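Side-chain contacts in SusD homolog (PDB 3EHM), which probably binds mucin O-glycans for the gut symbiont Bacteroides thetaiotaomicron, as a lipoprotein of the SusD family: residues A344-F349 with L443-N448; V201-S206 with L339-A344; N71-G74 with E78-W81; V310-S315 with G405-D410; Q34-I39 with S97-P102. One frame throughout, in Å; residues are numbered along the deposited sequence.

Interaction 1: A344-F349 with L443-N448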
# COMPACT_ATOMS: atom_id res chain seq x y z
N ALA A 344 -9.98 -3.11 -9.16
CA ALA A 344 -10.54 -2.32 -10.25
C ALA A 344 -10.73 -0.84 -9.88
O ALA A 344 -10.48 0.04 -10.71
CB ALA A 344 -11.86 -2.92 -10.71
N SER A 345 -11.16 -0.57 -8.66
CA SER A 345 -11.38 0.82 -8.26
C SER A 345 -10.11 1.66 -8.42
O SER A 345 -10.18 2.82 -8.83
CB SER A 345 -11.90 0.90 -6.82
OG SER A 345 -11.00 0.30 -5.90
N GLU A 346 -8.96 1.08 -8.11
CA GLU A 346 -7.71 1.83 -8.22
C GLU A 346 -7.47 2.28 -9.66
O GLU A 346 -7.05 3.41 -9.92
CB GLU A 346 -6.52 1.00 -7.76
CG GLU A 346 -5.25 1.83 -7.59
CD GLU A 346 -4.02 1.01 -7.28
OE1 GLU A 346 -4.14 -0.09 -6.70
OE2 GLU A 346 -2.91 1.49 -7.61
N THR A 347 -7.76 1.40 -10.61
CA THR A 347 -7.58 1.72 -12.02
C THR A 347 -8.31 3.00 -12.39
O THR A 347 -7.77 3.87 -13.09
CB THR A 347 -8.09 0.57 -12.91
OG1 THR A 347 -7.29 -0.60 -12.67
CG2 THR A 347 -7.99 0.94 -14.38
N TYR A 348 -9.55 3.14 -11.93
CA TYR A 348 -10.31 4.34 -12.26
C TYR A 348 -9.72 5.61 -11.65
O TYR A 348 -9.72 6.65 -12.29
CB TYR A 348 -11.78 4.18 -11.84
CG TYR A 348 -12.50 3.16 -12.69
CD1 TYR A 348 -12.54 1.82 -12.31
CD2 TYR A 348 -13.08 3.52 -13.90
CE1 TYR A 348 -13.14 0.86 -13.12
CE2 TYR A 348 -13.69 2.56 -14.72
CZ TYR A 348 -13.71 1.24 -14.32
OH TYR A 348 -14.28 0.29 -15.12
N PHE A 349 -9.22 5.53 -10.42
CA PHE A 349 -8.64 6.71 -9.79
C PHE A 349 -7.33 7.09 -10.46
O PHE A 349 -6.97 8.27 -10.53
CB PHE A 349 -8.44 6.48 -8.29
CG PHE A 349 -9.73 6.42 -7.52
CD1 PHE A 349 -10.58 7.52 -7.49
CD2 PHE A 349 -10.11 5.26 -6.86
CE1 PHE A 349 -11.79 7.47 -6.81
CE2 PHE A 349 -11.32 5.20 -6.17
CZ PHE A 349 -12.16 6.31 -6.14
N LEU A 443 -9.34 5.83 0.40
CA LEU A 443 -10.47 5.11 1.00
C LEU A 443 -10.71 3.76 0.32
O LEU A 443 -10.98 2.76 0.99
CB LEU A 443 -11.73 5.98 0.90
CG LEU A 443 -12.22 6.77 2.12
CD1 LEU A 443 -11.10 7.05 3.09
CD2 LEU A 443 -12.89 8.04 1.65
N ALA A 444 -10.60 3.72 -1.00
CA ALA A 444 -10.82 2.49 -1.76
C ALA A 444 -9.67 1.49 -1.66
O ALA A 444 -9.88 0.29 -1.84
CB ALA A 444 -11.08 2.82 -3.22
N LEU A 445 -8.46 1.97 -1.40
CA LEU A 445 -7.29 1.10 -1.29
C LEU A 445 -7.24 0.29 0.00
O LEU A 445 -6.54 -0.72 0.07
CB LEU A 445 -6.00 1.93 -1.40
CG LEU A 445 -5.50 2.29 -2.79
CD1 LEU A 445 -4.36 3.30 -2.68
CD2 LEU A 445 -5.03 1.04 -3.51
N TYR A 446 -7.96 0.74 1.03
CA TYR A 446 -7.94 0.03 2.30
C TYR A 446 -8.19 -1.46 2.07
O TYR A 446 -9.10 -1.84 1.34
CB TYR A 446 -9.00 0.60 3.26
CG TYR A 446 -9.10 -0.16 4.56
CD1 TYR A 446 -10.01 -1.20 4.71
CD2 TYR A 446 -8.24 0.12 5.63
CE1 TYR A 446 -10.05 -1.96 5.88
CE2 TYR A 446 -8.27 -0.63 6.80
CZ TYR A 446 -9.18 -1.67 6.92
OH TYR A 446 -9.19 -2.45 8.05
N PRO A 447 -7.40 -2.34 2.72
CA PRO A 447 -6.30 -2.06 3.65
C PRO A 447 -4.88 -2.09 3.06
O PRO A 447 -3.93 -2.41 3.77
CB PRO A 447 -6.48 -3.15 4.68
CG PRO A 447 -6.76 -4.33 3.79
CD PRO A 447 -7.76 -3.77 2.77
N ASN A 448 -4.73 -1.77 1.78
CA ASN A 448 -3.41 -1.78 1.14
C ASN A 448 -2.62 -0.56 1.64
O ASN A 448 -2.50 0.45 0.94
CB ASN A 448 -3.56 -1.71 -0.38
CG ASN A 448 -2.29 -2.11 -1.11
OD1 ASN A 448 -1.18 -1.97 -0.58
ND2 ASN A 448 -2.45 -2.60 -2.33
O HOH W 1 -8.59 -0.09 -4.79
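Ser345, Glu346 and Phe349, on the first turns of helix 344-356, pack in the buried interior against Ala444 and Leu445, at the end of helix 429-445: a helix-to-helix contact in the largely helical SusD-like fold, which is built on tetratricopeptide repeats. The methyl of Ala444 points at the opposing helix, and its small size lets two unlike neighbours share it. Phe349 CE2 lies 3.8 Å from Ala444 CB, the ring meeting the methyl obliquely. It is brought there by a first torsion that sets CG anti to the carbonyl carbon (chi1 -70°), and it also rests on Gln440 and Lys441, farther back on the same partner helix. Glu346 leaves its helix fully stretched, CG anti to the backbone N (chi1 -168°), and slants across Leu445 until Glu346 OE1 is 3.5 Å from Leu445 CD2. A carboxylate beside a leucine methyl would be costly to bury alone, but OE1 forms a salt bridge with Arg210, which would be expected to keep the acid ionised. The serine hydroxyl suits its place because it is small enough to stand 3.7 Å from Ala444 CB, as Ser345 OG does, and still bond to Glu378 OE1. A water molecule finishes the join, donating to Ser345 OG at 2.7 Å and, weakly, to Ala444 O at 3.2 Å.

Interaction 2: V201-S206 with L339-A344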
# COMPACT_ATOMS: atom_id res chain seq x y z
N VAL A 201 -1.94 -10.50 -17.61
CA VAL A 201 -1.55 -9.40 -18.48
C VAL A 201 -2.21 -8.12 -17.98
O VAL A 201 -1.57 -7.07 -17.92
CB VAL A 201 -1.97 -9.67 -19.94
CG1 VAL A 201 -1.83 -8.40 -20.77
CG2 VAL A 201 -1.10 -10.78 -20.54
N LYS A 202 -3.48 -8.20 -17.63
CA LYS A 202 -4.19 -7.04 -17.13
C LYS A 202 -3.53 -6.53 -15.86
O LYS A 202 -3.41 -5.32 -15.66
CB LYS A 202 -5.66 -7.38 -16.85
CG LYS A 202 -6.45 -7.70 -18.12
CD LYS A 202 -7.91 -7.95 -17.80
CE LYS A 202 -8.71 -8.13 -19.07
NZ LYS A 202 -10.17 -8.21 -18.77
N LEU A 203 -3.10 -7.44 -15.00
CA LEU A 203 -2.44 -7.04 -13.76
C LEU A 203 -1.14 -6.33 -14.09
O LEU A 203 -0.82 -5.31 -13.49
CB LEU A 203 -2.17 -8.26 -12.87
CG LEU A 203 -1.26 -8.00 -11.66
CD1 LEU A 203 -1.85 -6.89 -10.78
CD2 LEU A 203 -1.11 -9.29 -10.86
N ALA A 204 -0.40 -6.86 -15.07
CA ALA A 204 0.86 -6.26 -15.48
C ALA A 204 0.67 -4.84 -16.02
O ALA A 204 1.44 -3.94 -15.70
CB ALA A 204 1.54 -7.13 -16.55
N ASN A 205 -0.35 -4.65 -16.86
CA ASN A 205 -0.62 -3.34 -17.43
C ASN A 205 -1.16 -2.38 -16.37
O ASN A 205 -0.96 -1.17 -16.46
CB ASN A 205 -1.64 -3.43 -18.57
CG ASN A 205 -1.06 -4.03 -19.83
OD1 ASN A 205 0.10 -3.78 -20.18
ND2 ASN A 205 -1.87 -4.81 -20.53
N SER A 206 -1.85 -2.91 -15.37
CA SER A 206 -2.40 -2.08 -14.31
C SER A 206 -1.25 -1.56 -13.46
O SER A 206 -1.26 -0.41 -13.01
CB SER A 206 -3.38 -2.90 -13.45
OG SER A 206 -4.44 -3.39 -14.24
N LEU A 339 -6.22 -10.67 0.88
CA LEU A 339 -5.33 -9.52 0.95
C LEU A 339 -5.35 -9.09 -0.51
O LEU A 339 -5.29 -9.94 -1.40
CB LEU A 339 -3.93 -9.92 1.39
CG LEU A 339 -3.80 -10.24 2.89
CD1 LEU A 339 -2.33 -10.43 3.25
CD2 LEU A 339 -4.38 -9.10 3.70
N TYR A 340 -5.43 -7.79 -0.75
CA TYR A 340 -5.52 -7.29 -2.12
C TYR A 340 -4.24 -6.70 -2.69
O TYR A 340 -3.59 -5.87 -2.05
CB TYR A 340 -6.63 -6.24 -2.19
CG TYR A 340 -7.96 -6.74 -1.70
CD1 TYR A 340 -8.82 -7.44 -2.55
CD2 TYR A 340 -8.38 -6.51 -0.39
CE1 TYR A 340 -10.06 -7.89 -2.10
CE2 TYR A 340 -9.61 -6.96 0.07
CZ TYR A 340 -10.44 -7.65 -0.79
OH TYR A 340 -11.68 -8.06 -0.35
N TRP A 341 -3.90 -7.12 -3.91
CA TRP A 341 -2.72 -6.63 -4.62
C TRP A 341 -3.11 -5.45 -5.51
O TRP A 341 -2.41 -4.43 -5.55
CB TRP A 341 -2.14 -7.73 -5.52
CG TRP A 341 -1.45 -8.86 -4.83
CD1 TRP A 341 -1.38 -9.10 -3.48
CD2 TRP A 341 -0.76 -9.94 -5.46
NE1 TRP A 341 -0.69 -10.27 -3.24
CE2 TRP A 341 -0.30 -10.81 -4.44
CE3 TRP A 341 -0.49 -10.27 -6.80
CZ2 TRP A 341 0.41 -11.97 -4.72
CZ3 TRP A 341 0.22 -11.43 -7.07
CH2 TRP A 341 0.66 -12.27 -6.04
N PHE A 342 -4.21 -5.61 -6.23
CA PHE A 342 -4.68 -4.55 -7.13
C PHE A 342 -6.17 -4.73 -7.41
O PHE A 342 -6.61 -5.81 -7.78
CB PHE A 342 -3.88 -4.60 -8.44
CG PHE A 342 -3.83 -3.29 -9.17
CD1 PHE A 342 -4.99 -2.71 -9.68
CD2 PHE A 342 -2.62 -2.62 -9.34
CE1 PHE A 342 -4.95 -1.48 -10.34
CE2 PHE A 342 -2.57 -1.39 -10.00
CZ PHE A 342 -3.73 -0.82 -10.50
N ARG A 343 -6.94 -3.66 -7.24
CA ARG A 343 -8.38 -3.73 -7.47
C ARG A 343 -8.84 -2.79 -8.57
O ARG A 343 -8.18 -1.80 -8.87
CB ARG A 343 -9.13 -3.41 -6.18
CG ARG A 343 -8.57 -4.13 -4.96
CD ARG A 343 -9.55 -4.11 -3.80
NE ARG A 343 -10.69 -4.98 -4.03
CZ ARG A 343 -11.65 -5.21 -3.13
NH1 ARG A 343 -11.59 -4.63 -1.94
NH2 ARG A 343 -12.65 -6.03 -3.42
N ALA A 344 -9.98 -3.11 -9.16
CA ALA A 344 -10.54 -2.32 -10.25
C ALA A 344 -10.73 -0.84 -9.88
O ALA A 344 -10.48 0.04 -10.71
CB ALA A 344 -11.86 -2.92 -10.71
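At the bulged end of strand 339-342, Phe342 and Trp341 turn into the protein interior and meet Ser206 and Leu203 of helix 197-215. Ser206 CB sits over one face of the Phe342 ring, 3.7 Å from its centroid and 15° off the normal, a CH-pi contact. The serine's own carbonyl joins in, with Ser206 O 3.4 Å from Phe342 CE2. Leu203, whose CG stands anti to the backbone N (chi1 170°), divides its two methyls, one to each aromatic residue: Leu203 CD1 lies 3.9 Å from Phe342 CB, while Leu203 CD2 comes to the edge of the indole, 4.2 Å from Trp341 CE3. Both aromatic residues can face the helix because they form a classic beta bulge, the pair lying opposite Ala246 of strand 246-248. Replacing Phe342 with an alanine would probably leave Ser206 CB without its aromatic face and open a gap over that serine. A serine suits the helix surface here, its CB slim enough to lie close over the ring and its hydroxyl occupied elsewhere. Ser206 OG donates to Lys202 O at 2.6 Å, reaching that oxygen from the face opposite to Ser206 N, and also bonds to Ile239 N.

Interaction 3: N71-G74 with E78-W81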
# COMPACT_ATOMS: atom_id res chain seq x y z
N ASN A 71 -0.40 0.02 21.51
CA ASN A 71 0.93 -0.28 22.05
C ASN A 71 1.90 0.78 21.54
O ASN A 71 1.61 1.48 20.57
CB ASN A 71 1.37 -1.67 21.56
CG ASN A 71 2.48 -2.27 22.41
OD1 ASN A 71 2.72 -3.48 22.35
ND2 ASN A 71 3.15 -1.45 23.19
N ASN A 72 3.05 0.92 22.19
CA ASN A 72 4.07 1.85 21.74
C ASN A 72 5.41 1.12 21.69
O ASN A 72 6.42 1.69 21.27
CB ASN A 72 4.16 3.09 22.64
CG ASN A 72 4.57 2.77 24.06
OD1 ASN A 72 5.02 1.66 24.37
ND2 ASN A 72 4.43 3.75 24.95
N TRP A 73 5.39 -0.14 22.10
CA TRP A 73 6.57 -1.00 22.11
C TRP A 73 7.77 -0.31 22.77
O TRP A 73 8.92 -0.55 22.39
CB TRP A 73 6.93 -1.42 20.68
CG TRP A 73 5.91 -2.35 20.07
CD1 TRP A 73 5.88 -3.71 20.17
CD2 TRP A 73 4.76 -1.97 19.31
NE1 TRP A 73 4.77 -4.21 19.52
CE2 TRP A 73 4.07 -3.16 18.99
CE3 TRP A 73 4.24 -0.74 18.88
CZ2 TRP A 73 2.88 -3.16 18.24
CZ3 TRP A 73 3.06 -0.74 18.13
CH2 TRP A 73 2.39 -1.94 17.83
N GLY A 74 7.49 0.53 23.76
CA GLY A 74 8.56 1.24 24.44
C GLY A 74 9.38 2.11 23.51
O GLY A 74 10.54 2.41 23.79
N GLU A 78 9.63 0.44 14.56
CA GLU A 78 9.10 1.30 13.50
C GLU A 78 7.74 1.95 13.77
O GLU A 78 7.40 2.97 13.16
CB GLU A 78 9.03 0.52 12.18
CG GLU A 78 7.97 -0.57 12.17
CD GLU A 78 8.49 -1.91 12.64
OE1 GLU A 78 9.42 -1.95 13.48
OE2 GLU A 78 7.96 -2.94 12.17
N ALA A 79 6.94 1.37 14.66
CA ALA A 79 5.62 1.94 14.96
C ALA A 79 5.78 3.38 15.40
O ALA A 79 4.94 4.24 15.09
CB ALA A 79 4.92 1.13 16.03
N ASN A 80 6.85 3.66 16.14
CA ASN A 80 7.09 5.01 16.60
C ASN A 80 8.31 5.63 15.93
O ASN A 80 9.02 6.46 16.50
CB ASN A 80 7.21 5.04 18.12
CG ASN A 80 5.86 4.85 18.79
OD1 ASN A 80 5.27 5.80 19.30
ND2 ASN A 80 5.36 3.62 18.76
N TRP A 81 8.54 5.18 14.70
CA TRP A 81 9.60 5.68 13.84
C TRP A 81 11.04 5.41 14.29
O TRP A 81 11.96 6.11 13.88
CB TRP A 81 9.41 7.19 13.64
CG TRP A 81 8.01 7.60 13.21
CD1 TRP A 81 6.84 6.93 13.45
CD2 TRP A 81 7.64 8.83 12.57
NE1 TRP A 81 5.77 7.67 13.00
CE2 TRP A 81 6.23 8.84 12.46
CE3 TRP A 81 8.37 9.92 12.08
CZ2 TRP A 81 5.54 9.90 11.88
CZ3 TRP A 81 7.67 10.98 11.51
CH2 TRP A 81 6.27 10.96 11.41
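Asn72 and Asn80 mark the closest approach of the two backbones, their CA atoms 6.7 Å apart, in the loop between strand 67-69 and helix 85-110, where the chain doubles back through positive phi values at Trp73 and Gly74. An Asx turn shapes the first limb. With CG placed between the backbone N and the carbonyl carbon (chi1 63°), Asn72 folds its side chain over its own backbone, and OD1 accepts from Gly74 N at 2.8 Å with an angle of 156° at the hydrogen, the donor standing above the carbonyl plane. Asparagine is suited to this: its short amide can mimic a peptide group and close such a turn. The other end of that amide reaches outward, Asn72 ND2 bonding to Ser315 O. The turn presents Trp73 to the 78-81 limb, where the benzene half of the indole meets Ala79 obliquely: Trp73 CZ3 is 3.4 Å and Trp73 CE3 3.5 Å from Ala79 CB. A side chain as small as a methyl suits so close an indole. Ala79 belongs to a short 3-10 segment, and Trp81 N bonds to Glu78 O at 2.9 Å as the chain leaves it. Beyond the contact, Ala79 N is taken by Asn77 OD1 and the Glu78 carboxylate forms a salt bridge with Arg87. Between the limbs the indole thus packs on a methyl, an apolar contact, while the Asx turn fixes the course of the chain that carries the indole there.

Interaction 4: V310-S315 with G405-D410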
# COMPACT_ATOMS: atom_id res chain seq x y z
N VAL A 310 -8.04 4.89 17.17
CA VAL A 310 -6.81 4.98 17.95
C VAL A 310 -5.93 5.92 17.12
O VAL A 310 -5.80 5.75 15.91
CB VAL A 310 -6.15 3.60 18.11
CG1 VAL A 310 -4.81 3.74 18.82
CG2 VAL A 310 -7.07 2.68 18.91
N ALA A 311 -5.34 6.91 17.78
CA ALA A 311 -4.52 7.89 17.08
C ALA A 311 -3.28 7.30 16.42
O ALA A 311 -2.78 6.25 16.83
CB ALA A 311 -4.13 9.00 18.04
N PRO A 312 -2.78 7.96 15.37
CA PRO A 312 -1.59 7.47 14.67
C PRO A 312 -0.35 7.63 15.53
O PRO A 312 -0.24 8.58 16.31
CB PRO A 312 -1.55 8.33 13.42
CG PRO A 312 -2.10 9.63 13.90
CD PRO A 312 -3.28 9.20 14.75
N THR A 313 0.58 6.69 15.38
CA THR A 313 1.83 6.71 16.14
C THR A 313 1.52 6.95 17.62
O THR A 313 1.98 7.91 18.23
CB THR A 313 2.77 7.80 15.58
OG1 THR A 313 2.89 7.63 14.15
CG2 THR A 313 4.17 7.68 16.19
N ASN A 314 0.73 6.03 18.18
CA ASN A 314 0.31 6.06 19.57
C ASN A 314 1.50 6.17 20.51
O ASN A 314 2.49 5.47 20.33
CB ASN A 314 -0.48 4.78 19.88
CG ASN A 314 -1.12 4.80 21.27
OD1 ASN A 314 -1.78 3.84 21.66
ND2 ASN A 314 -0.94 5.89 22.00
N SER A 315 1.40 7.04 21.51
CA SER A 315 2.49 7.22 22.46
C SER A 315 2.20 6.49 23.76
O SER A 315 3.06 6.41 24.64
CB SER A 315 2.71 8.71 22.74
OG SER A 315 1.61 9.27 23.42
N GLY A 405 -6.36 8.79 25.69
CA GLY A 405 -5.24 9.66 26.01
C GLY A 405 -5.50 11.08 25.56
O GLY A 405 -6.62 11.42 25.17
N THR A 406 -4.47 11.91 25.62
CA THR A 406 -4.59 13.31 25.22
C THR A 406 -4.16 13.50 23.78
O THR A 406 -2.97 13.48 23.46
CB THR A 406 -3.72 14.20 26.12
OG1 THR A 406 -4.19 14.10 27.47
CG2 THR A 406 -3.80 15.65 25.67
N TYR A 407 -5.13 13.69 22.90
CA TYR A 407 -4.85 13.88 21.48
C TYR A 407 -5.96 14.64 20.78
O TYR A 407 -7.14 14.44 21.06
CB TYR A 407 -4.67 12.53 20.78
CG TYR A 407 -4.39 12.65 19.30
CD1 TYR A 407 -3.10 12.92 18.83
CD2 TYR A 407 -5.42 12.54 18.36
CE1 TYR A 407 -2.84 13.06 17.46
CE2 TYR A 407 -5.17 12.68 16.99
CZ TYR A 407 -3.88 12.94 16.55
OH TYR A 407 -3.63 13.07 15.21
N ASN A 408 -5.58 15.50 19.85
CA ASN A 408 -6.56 16.25 19.08
C ASN A 408 -5.92 16.77 17.81
O ASN A 408 -4.75 17.16 17.79
CB ASN A 408 -7.12 17.41 19.91
CG ASN A 408 -6.13 18.54 20.07
OD1 ASN A 408 -5.84 19.27 19.13
ND2 ASN A 408 -5.59 18.68 21.28
N HIS A 409 -6.71 16.76 16.74
CA HIS A 409 -6.28 17.27 15.46
C HIS A 409 -7.52 17.47 14.61
O HIS A 409 -8.30 16.54 14.40
CB HIS A 409 -5.33 16.28 14.77
CG HIS A 409 -4.82 16.77 13.45
ND1 HIS A 409 -5.57 16.71 12.29
CD2 HIS A 409 -3.67 17.41 13.12
CE1 HIS A 409 -4.90 17.28 11.31
NE2 HIS A 409 -3.74 17.72 11.78
N ASP A 410 -7.72 18.70 14.15
CA ASP A 410 -8.87 19.00 13.33
C ASP A 410 -8.55 18.68 11.87
O ASP A 410 -7.94 19.48 11.17
CB ASP A 410 -9.26 20.47 13.45
CG ASP A 410 -10.62 20.75 12.84
OD1 ASP A 410 -11.07 19.92 12.02
OD2 ASP A 410 -11.23 21.78 13.17
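Tyr407 lies with one face of its ring against Ala311, whose methyl sits almost squarely over the centre: Ala311 CB is 3.8 Å from the ring centroid and only 12° off the normal, a CH-pi contact. Alanine suits the spot, since a single methyl can seat on the face of the phenol without pushing the two backbones farther apart; Ala311 CA and Tyr407 CA are 7.4 Å apart. Farther along the ring comes Pro312, its side chain set at about a right angle to the tyrosine. Pro312 CD is 3.9 Å from Tyr407 OH and 4.2 Å from Tyr407 CZ, so the proline ring packs by the outer end of the tyrosine while the methyl covers its middle. The tyrosine is delivered to both by a first torsion that puts CG anti to the backbone N (chi1 179°), extending the ring away from its strand-like chain. In the next shell Tyr407 OH bonds to Lys466 O, which gives the buried phenol a polar partner and limits where the ring can lie. The 310-315 loop is held from its own side: Ala311 N bonds to Tyr402 OH, and the backbone of Pro312 pairs with that of Met468, which the Ala311 side chain also touches. A tyrosine therefore combines what a purely apolar ring could not, using its face for the CH-pi contact with Ala311, its outer end for Pro312, and its hydroxyl for a backbone carbonyl in a third loop.

Interaction 5: Q34-I39 with S97-P102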
# COMPACT_ATOMS: atom_id res chain seq x y z
N GLN A 34 2.68 -15.77 -1.66
CA GLN A 34 2.40 -15.52 -0.25
C GLN A 34 3.33 -14.47 0.34
O GLN A 34 3.10 -13.99 1.44
CB GLN A 34 2.54 -16.81 0.55
CG GLN A 34 1.60 -17.91 0.10
CD GLN A 34 1.91 -19.22 0.77
OE1 GLN A 34 1.70 -19.38 1.97
NE2 GLN A 34 2.44 -20.17 0.00
N ARG A 35 4.38 -14.12 -0.40
CA ARG A 35 5.36 -13.13 0.06
C ARG A 35 5.12 -11.69 -0.38
O ARG A 35 5.59 -10.76 0.28
CB ARG A 35 6.76 -13.54 -0.39
CG ARG A 35 7.26 -14.84 0.21
CD ARG A 35 7.45 -14.73 1.71
NE ARG A 35 8.01 -15.96 2.25
CZ ARG A 35 8.45 -16.09 3.50
NH1 ARG A 35 8.39 -15.06 4.34
NH2 ARG A 35 8.95 -17.25 3.91
N VAL A 36 4.42 -11.50 -1.49
CA VAL A 36 4.16 -10.14 -1.99
C VAL A 36 3.68 -9.27 -0.83
O VAL A 36 4.21 -8.19 -0.58
CB VAL A 36 3.11 -10.17 -3.11
CG1 VAL A 36 2.81 -8.75 -3.58
CG2 VAL A 36 3.64 -11.02 -4.26
N ILE A 37 2.65 -9.76 -0.14
CA ILE A 37 2.10 -9.13 1.05
C ILE A 37 2.00 -10.35 1.96
O ILE A 37 1.21 -11.25 1.70
CB ILE A 37 0.70 -8.53 0.80
CG1 ILE A 37 0.78 -7.43 -0.26
CG2 ILE A 37 0.16 -7.96 2.10
CD1 ILE A 37 -0.54 -6.72 -0.51
N PRO A 38 2.81 -10.37 3.04
CA PRO A 38 2.88 -11.46 4.02
C PRO A 38 1.59 -12.15 4.45
O PRO A 38 0.72 -11.53 5.05
CB PRO A 38 3.59 -10.82 5.22
CG PRO A 38 4.39 -9.73 4.60
CD PRO A 38 3.46 -9.17 3.57
N ILE A 39 1.50 -13.44 4.15
CA ILE A 39 0.37 -14.26 4.53
C ILE A 39 0.82 -15.71 4.42
O ILE A 39 1.70 -16.03 3.61
CB ILE A 39 -0.85 -14.03 3.60
CG1 ILE A 39 -2.07 -14.76 4.17
CG2 ILE A 39 -0.55 -14.52 2.20
CD1 ILE A 39 -3.38 -14.36 3.53
N SER A 97 14.12 -9.49 0.23
CA SER A 97 14.83 -10.76 0.24
C SER A 97 14.05 -12.07 0.35
O SER A 97 14.46 -13.07 -0.24
CB SER A 97 15.95 -10.74 1.29
OG SER A 97 15.43 -10.69 2.61
N GLN A 98 12.94 -12.09 1.09
CA GLN A 98 12.19 -13.34 1.21
C GLN A 98 11.68 -13.82 -0.15
O GLN A 98 11.81 -15.00 -0.48
CB GLN A 98 11.00 -13.19 2.18
CG GLN A 98 11.39 -13.13 3.66
CD GLN A 98 11.99 -14.42 4.22
OE1 GLN A 98 12.44 -14.46 5.37
NE2 GLN A 98 11.97 -15.48 3.42
N ILE A 99 11.14 -12.91 -0.95
CA ILE A 99 10.64 -13.29 -2.26
C ILE A 99 11.78 -13.48 -3.27
O ILE A 99 11.62 -14.19 -4.27
CB ILE A 99 9.61 -12.24 -2.78
CG1 ILE A 99 8.81 -12.84 -3.94
CG2 ILE A 99 10.32 -10.97 -3.22
CD1 ILE A 99 7.64 -11.99 -4.37
N PHE A 100 12.93 -12.88 -3.01
CA PHE A 100 14.09 -13.02 -3.89
C PHE A 100 14.50 -14.48 -4.02
O PHE A 100 14.81 -14.96 -5.10
CB PHE A 100 15.30 -12.24 -3.36
CG PHE A 100 16.54 -12.42 -4.19
CD1 PHE A 100 16.75 -11.66 -5.34
CD2 PHE A 100 17.50 -13.36 -3.84
CE1 PHE A 100 17.89 -11.85 -6.13
CE2 PHE A 100 18.65 -13.56 -4.62
CZ PHE A 100 18.84 -12.80 -5.77
N LEU A 101 14.50 -15.18 -2.88
CA LEU A 101 14.90 -16.59 -2.83
C LEU A 101 14.20 -17.47 -3.86
O LEU A 101 14.84 -18.00 -4.77
CB LEU A 101 14.67 -17.16 -1.42
CG LEU A 101 15.78 -16.98 -0.39
CD1 LEU A 101 17.01 -17.75 -0.84
CD2 LEU A 101 16.11 -15.51 -0.20
N PRO A 102 12.88 -17.67 -3.72
CA PRO A 102 12.19 -18.52 -4.70
C PRO A 102 12.22 -17.97 -6.13
O PRO A 102 12.26 -18.74 -7.09
CB PRO A 102 10.77 -18.61 -4.12
CG PRO A 102 10.60 -17.30 -3.43
CD PRO A 102 11.93 -17.12 -2.73
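Arg35, which packs on Gln98 and Ile99, follows Gln34, whose O accepts from Ile39 N at 3.2 Å where the weakly bonded helix gives way to a turn. Across the contact the polar ends stack instead of bonding. The Gln98 amide lies flat over one face of the Arg35 guanidinium, the planes 4° apart, with Gln98 NE2 3.5 Å from Arg35 NH2 and displaced toward the rim. Both long side chains bend at their second torsion (chi2 -66° in Arg35, -67° in Gln98), which turns the flat groups onto each other. Nearer the backbone the chemistry becomes apolar: Arg35 CB is 3.9 Å from Ile99 CB, and Val36 CG2 is 4.1 Å from Ile99 CD1. Arginine fits this partly exposed border because its carbon chain can lie on a neighbour while its charged end stays at the margin. A serine here has no flat group to lie on the Gln98 amide, which would probably be freer to turn. Helix 23-36 is thus joined to helix 85-110, with Val36 and Ile99 both resting on helix 116-140, at Val128 and at Ala132 and Trp133; Val36 also touches Trp341 of strand 339-342, and Arg35 meets Asp51 of helix 47-57.

Overall arrangement
Interactions 1 and 2 are both buried and share the chain passing from strand 339-342 into helix 344-356, with Thr347 of the one against the Phe342 ring of the other. Interaction 5, only partly buried, touches interaction 2 through Trp341 and Val36, so interaction 2 links the other two. Interactions 3 and 4 lie farther out among loops, though their touching residues are mostly buried; bonds from Asn72 to Ser315 and from Trp81 to Thr313 connect them. Chemistry follows place: a bridging water in interaction 1, CH-pi and leucine packing in interaction 2, stacked polar groups bordering interaction 5, and an aromatic ring on an alanine methyl within one loop in interaction 3 and between two in interaction 4.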